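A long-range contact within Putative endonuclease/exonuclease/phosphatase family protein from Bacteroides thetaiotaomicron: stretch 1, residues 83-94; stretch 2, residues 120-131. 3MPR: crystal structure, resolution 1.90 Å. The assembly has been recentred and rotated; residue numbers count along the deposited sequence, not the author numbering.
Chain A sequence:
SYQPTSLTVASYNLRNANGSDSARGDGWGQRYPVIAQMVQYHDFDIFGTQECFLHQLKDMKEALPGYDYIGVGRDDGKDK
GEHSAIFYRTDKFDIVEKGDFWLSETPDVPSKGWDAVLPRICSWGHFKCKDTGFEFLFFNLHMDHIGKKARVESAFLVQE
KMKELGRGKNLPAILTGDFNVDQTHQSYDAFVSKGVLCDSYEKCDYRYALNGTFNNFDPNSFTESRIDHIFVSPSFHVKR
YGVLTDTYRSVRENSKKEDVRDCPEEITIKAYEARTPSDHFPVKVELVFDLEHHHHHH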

# COMPACT_ATOMS: atom_id res chain seq x y z
N HIS A 83 -12.99 -12.17 19.02
CA HIS A 83 -12.40 -11.04 19.74
C HIS A 83 -12.52 -9.77 18.91
O HIS A 83 -12.68 -9.81 17.68
CB HIS A 83 -10.90 -11.28 20.00
CG HIS A 83 -10.61 -12.43 20.91
ND1 HIS A 83 -10.88 -13.74 20.59
CD2 HIS A 83 -10.02 -12.47 22.14
CE1 HIS A 83 -10.49 -14.53 21.57
NE2 HIS A 83 -9.96 -13.79 22.52
N SER A 84 -12.42 -8.64 19.62
CA SER A 84 -12.14 -7.35 19.01
C SER A 84 -10.70 -6.99 19.37
O SER A 84 -10.43 -5.93 19.95
CB SER A 84 -13.11 -6.29 19.53
OG SER A 84 -14.43 -6.60 19.12
N ALA A 85 -9.77 -7.89 19.06
CA ALA A 85 -8.40 -7.73 19.54
C ALA A 85 -7.68 -6.55 18.89
O ALA A 85 -7.82 -6.33 17.69
CB ALA A 85 -7.62 -9.00 19.35
N ILE A 86 -6.89 -5.83 19.69
CA ILE A 86 -6.05 -4.72 19.18
C ILE A 86 -4.59 -5.17 19.17
O ILE A 86 -4.08 -5.64 20.19
CB ILE A 86 -6.22 -3.46 20.06
CG1 ILE A 86 -7.67 -2.97 20.01
CG2 ILE A 86 -5.26 -2.34 19.64
CD1 ILE A 86 -8.06 -2.04 21.19
N PHE A 87 -3.94 -5.06 18.01
CA PHE A 87 -2.52 -5.39 17.87
C PHE A 87 -1.71 -4.10 17.85
O PHE A 87 -2.17 -3.09 17.32
CB PHE A 87 -2.27 -6.16 16.56
CG PHE A 87 -2.66 -7.61 16.61
CD1 PHE A 87 -3.99 -8.00 16.50
CD2 PHE A 87 -1.69 -8.59 16.71
CE1 PHE A 87 -4.34 -9.33 16.54
CE2 PHE A 87 -2.04 -9.93 16.74
CZ PHE A 87 -3.37 -10.29 16.66
N TYR A 88 -0.51 -4.13 18.42
CA TYR A 88 0.33 -2.93 18.43
C TYR A 88 1.80 -3.31 18.46
O TYR A 88 2.15 -4.42 18.88
CB TYR A 88 -0.02 -2.04 19.62
CG TYR A 88 0.29 -2.69 20.94
CD1 TYR A 88 -0.55 -3.67 21.46
CD2 TYR A 88 1.43 -2.36 21.66
CE1 TYR A 88 -0.26 -4.29 22.67
CE2 TYR A 88 1.72 -2.98 22.86
CZ TYR A 88 0.86 -3.94 23.36
OH TYR A 88 1.13 -4.58 24.55
N ARG A 89 2.66 -2.41 17.99
CA ARG A 89 4.10 -2.65 18.01
C ARG A 89 4.63 -2.41 19.41
O ARG A 89 4.50 -1.31 19.93
CB ARG A 89 4.82 -1.70 17.05
CG ARG A 89 4.63 -2.05 15.60
CD ARG A 89 5.62 -1.32 14.74
NE ARG A 89 7.00 -1.66 15.09
CZ ARG A 89 8.04 -1.39 14.31
NH1 ARG A 89 7.84 -0.80 13.14
NH2 ARG A 89 9.27 -1.72 14.69
N THR A 90 5.24 -3.42 20.01
CA THR A 90 5.66 -3.27 21.40
C THR A 90 6.84 -2.30 21.52
O THR A 90 7.05 -1.68 22.57
CB THR A 90 6.00 -4.61 22.08
OG1 THR A 90 7.05 -5.27 21.36
CG2 THR A 90 4.78 -5.52 22.12
N ASP A 91 7.61 -2.15 20.45
CA ASP A 91 8.73 -1.21 20.49
C ASP A 91 8.28 0.24 20.38
O ASP A 91 9.09 1.15 20.60
CB ASP A 91 9.81 -1.55 19.44
CG ASP A 91 9.37 -1.29 18.00
OD1 ASP A 91 8.19 -0.95 17.76
OD2 ASP A 91 10.21 -1.45 17.08
N LYS A 92 7.00 0.47 20.06
CA LYS A 92 6.49 1.84 19.93
C LYS A 92 5.58 2.35 21.06
O LYS A 92 5.55 3.54 21.33
CB LYS A 92 5.76 2.00 18.60
CG LYS A 92 6.69 2.17 17.41
CD LYS A 92 5.88 2.27 16.12
CE LYS A 92 6.76 2.02 14.90
NZ LYS A 92 7.31 3.29 14.38
N PHE A 93 4.85 1.45 21.72
CA PHE A 93 3.86 1.87 22.71
C PHE A 93 3.99 1.08 23.99
O PHE A 93 4.29 -0.11 23.96
CB PHE A 93 2.44 1.67 22.17
CG PHE A 93 2.21 2.25 20.81
CD1 PHE A 93 2.32 1.46 19.68
CD2 PHE A 93 1.90 3.60 20.66
CE1 PHE A 93 2.11 2.00 18.41
CE2 PHE A 93 1.70 4.15 19.40
CZ PHE A 93 1.80 3.34 18.28
N ASP A 94 3.75 1.76 25.11
CA ASP A 94 3.47 1.06 26.37
C ASP A 94 1.97 1.09 26.61
O ASP A 94 1.28 2.01 26.16
CB ASP A 94 4.16 1.75 27.55
CG ASP A 94 5.66 1.48 27.59
OD1 ASP A 94 6.06 0.32 27.41
OD2 ASP A 94 6.43 2.44 27.79
N ARG A 120 -21.61 -8.66 21.90
CA ARG A 120 -20.66 -7.90 21.10
C ARG A 120 -19.75 -7.17 22.07
O ARG A 120 -20.21 -6.61 23.06
CB ARG A 120 -21.40 -6.89 20.21
CG ARG A 120 -22.46 -7.53 19.31
CD ARG A 120 -21.82 -8.34 18.19
NE ARG A 120 -22.82 -8.92 17.30
CZ ARG A 120 -22.56 -9.40 16.09
NH1 ARG A 120 -21.32 -9.40 15.61
NH2 ARG A 120 -23.55 -9.90 15.34
N ILE A 121 -18.46 -7.18 21.79
CA ILE A 121 -17.49 -6.66 22.74
C ILE A 121 -16.69 -5.52 22.13
O ILE A 121 -16.39 -5.53 20.94
CB ILE A 121 -16.56 -7.80 23.25
CG1 ILE A 121 -15.84 -7.39 24.54
CG2 ILE A 121 -15.55 -8.22 22.17
CD1 ILE A 121 -14.96 -8.49 25.13
N CYS A 122 -16.40 -4.52 22.95
CA CYS A 122 -15.48 -3.46 22.59
C CYS A 122 -14.26 -3.60 23.49
O CYS A 122 -14.39 -3.63 24.72
CB CYS A 122 -16.14 -2.09 22.78
SG CYS A 122 -15.02 -0.71 22.49
N SER A 123 -13.08 -3.72 22.88
CA SER A 123 -11.84 -3.78 23.63
C SER A 123 -11.08 -2.48 23.42
O SER A 123 -11.16 -1.86 22.36
CB SER A 123 -10.98 -4.97 23.17
OG SER A 123 -11.66 -6.19 23.37
N TRP A 124 -10.32 -2.07 24.43
CA TRP A 124 -9.65 -0.79 24.35
C TRP A 124 -8.33 -0.83 25.09
O TRP A 124 -8.09 -1.71 25.93
CB TRP A 124 -10.56 0.31 24.92
CG TRP A 124 -10.90 0.07 26.38
CD1 TRP A 124 -11.94 -0.66 26.88
CD2 TRP A 124 -10.14 0.52 27.51
NE1 TRP A 124 -11.89 -0.67 28.26
CE2 TRP A 124 -10.80 0.05 28.67
CE3 TRP A 124 -8.99 1.30 27.65
CZ2 TRP A 124 -10.32 0.32 29.95
CZ3 TRP A 124 -8.52 1.57 28.92
CH2 TRP A 124 -9.18 1.08 30.06
N GLY A 125 -7.47 0.12 24.75
CA GLY A 125 -6.25 0.32 25.48
C GLY A 125 -5.98 1.81 25.57
O GLY A 125 -6.27 2.56 24.64
N HIS A 126 -5.46 2.23 26.72
CA HIS A 126 -4.89 3.56 26.90
C HIS A 126 -3.40 3.40 26.63
O HIS A 126 -2.69 2.77 27.41
CB HIS A 126 -5.16 4.00 28.34
CG HIS A 126 -4.53 5.30 28.74
ND1 HIS A 126 -4.86 5.95 29.91
CD2 HIS A 126 -3.57 6.05 28.15
CE1 HIS A 126 -4.14 7.05 30.02
NE2 HIS A 126 -3.34 7.13 28.97
N PHE A 127 -2.93 3.94 25.51
CA PHE A 127 -1.54 3.78 25.10
C PHE A 127 -0.69 5.01 25.34
O PHE A 127 -1.20 6.12 25.38
CB PHE A 127 -1.46 3.43 23.60
CG PHE A 127 -1.99 2.08 23.27
CD1 PHE A 127 -3.33 1.90 23.00
CD2 PHE A 127 -1.15 0.97 23.24
CE1 PHE A 127 -3.84 0.65 22.72
CE2 PHE A 127 -1.65 -0.29 22.95
CZ PHE A 127 -2.99 -0.45 22.68
N LYS A 128 0.62 4.80 25.48
CA LYS A 128 1.58 5.88 25.59
C LYS A 128 2.73 5.65 24.59
O LYS A 128 3.38 4.60 24.62
CB LYS A 128 2.14 5.97 27.01
CG LYS A 128 3.11 7.13 27.22
CD LYS A 128 3.51 7.25 28.69
CE LYS A 128 4.28 8.52 28.95
NZ LYS A 128 4.77 8.58 30.36
N CYS A 129 2.98 6.62 23.73
CA CYS A 129 4.04 6.50 22.75
C CYS A 129 5.39 6.57 23.44
O CYS A 129 5.66 7.50 24.22
CB CYS A 129 3.90 7.60 21.69
SG CYS A 129 2.32 7.54 20.82
N LYS A 130 6.24 5.59 23.18
CA LYS A 130 7.55 5.53 23.81
C LYS A 130 8.45 6.69 23.39
O LYS A 130 9.27 7.16 24.19
CB LYS A 130 8.23 4.19 23.52
CG LYS A 130 7.60 3.02 24.26
CD LYS A 130 8.37 1.73 24.01
CE LYS A 130 7.92 0.65 24.98
NZ LYS A 130 8.62 -0.66 24.77
N ASP A 131 8.31 7.17 22.16
CA ASP A 131 9.16 8.28 21.74
C ASP A 131 8.69 9.64 22.27
O ASP A 131 9.45 10.34 22.92
CB ASP A 131 9.38 8.31 20.21
CG ASP A 131 8.10 8.24 19.42
OD1 ASP A 131 7.00 8.27 20.02
OD2 ASP A 131 8.18 8.17 18.18
O HOH W 1 -11.53 -8.60 22.20
O HOH W 2 7.10 5.07 19.81
O HOH W 3 8.15 -1.60 27.33
O HOH W 4 5.62 5.03 26.89

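The two stretches meet in two different ways. Strand 86-89 and strand 121-129 run at 24° to each other but stay 8.7 Å apart at closest approach, too far for backbone pairing, so side chains fill the gap. Past the turn at 90-92 the first chain comes alongside the end of the second strand, and there Phe 93 and Asp 94 pair antiparallel with Cys 129 and Lys 128.

In this paired segment three backbone hydrogen bonds join the stretches. Asp 94 N donates to Lys 128 O (2.9 Å), and Lys 128 N returns the bond to Asp 94 O (2.9 Å), the reciprocal ring of an antiparallel hydrogen-bonded pair. Lys 130 N donates to Lys 92 O at 2.8 Å, almost straight at 178°. Between these bonds, Phe 93 CA approaches Lys 128 O at 3.4 Å, a CA-H...O contact typical of close antiparallel strands. The carbonyls have further capacity: water 2 donates to Lys 92 O (2.7 Å), while water 4 donates to both Lys 128 O (3.2 Å) and Asp 94 OD2 (2.9 Å).

Lys 130 suits the exposed margin because its long, extended chain carries an ammonium group back along the turn. Its NZ donates to Thr 90 O (2.9 Å) and also to water 3 (2.8 Å), which in turn donates to Asp 94 OD1 (2.8 Å). The direct salt bridge from Lys 130 NZ to Asp 94 OD1 is long, at 3.8 Å, so the water supplies the closer link between the charges. Arg 89, at the end of its strand, reaches Asp 91 in the turn: Arg 89 NH2 and Asp 91 OD2 form a salt bridge at 2.6 Å, although the hydrogen bond itself is weak in angle.

At the other end, buried serines supply compact polar groups. Ser 84 OG donates to Ile 121 O (2.9 Å); water 1 accepts from Ser 84 N (2.7 Å) and donates to Ser 123 OG (2.7 Å), bridging the separated chains.

Between these polar ends lies an apolar cluster. Branched, apolar Ile 86 points toward the second strand and helps fill the gap, its CD1 3.3 Å from Ser 123 O. The CA-to-CB bond of Phe 127 points sideways relative to the first stretch, but the end of the side chain comes nearer: Phe 127 CZ lies 4.2 Å from Ile 86 CG2, and Phe 127 CD2 lies 3.8 Å from Phe 93 CB. Its edge points toward the face of Tyr 88, with planes at 63° and centroids 5.2 Å apart, a geometry that sets ring hydrogens against pi electrons. Cys 129 and Phe 93 share a sheet face, and the small, buried Cys 129 packs its SG 3.7 Å from Phe 93 CE2, at the ring's edge.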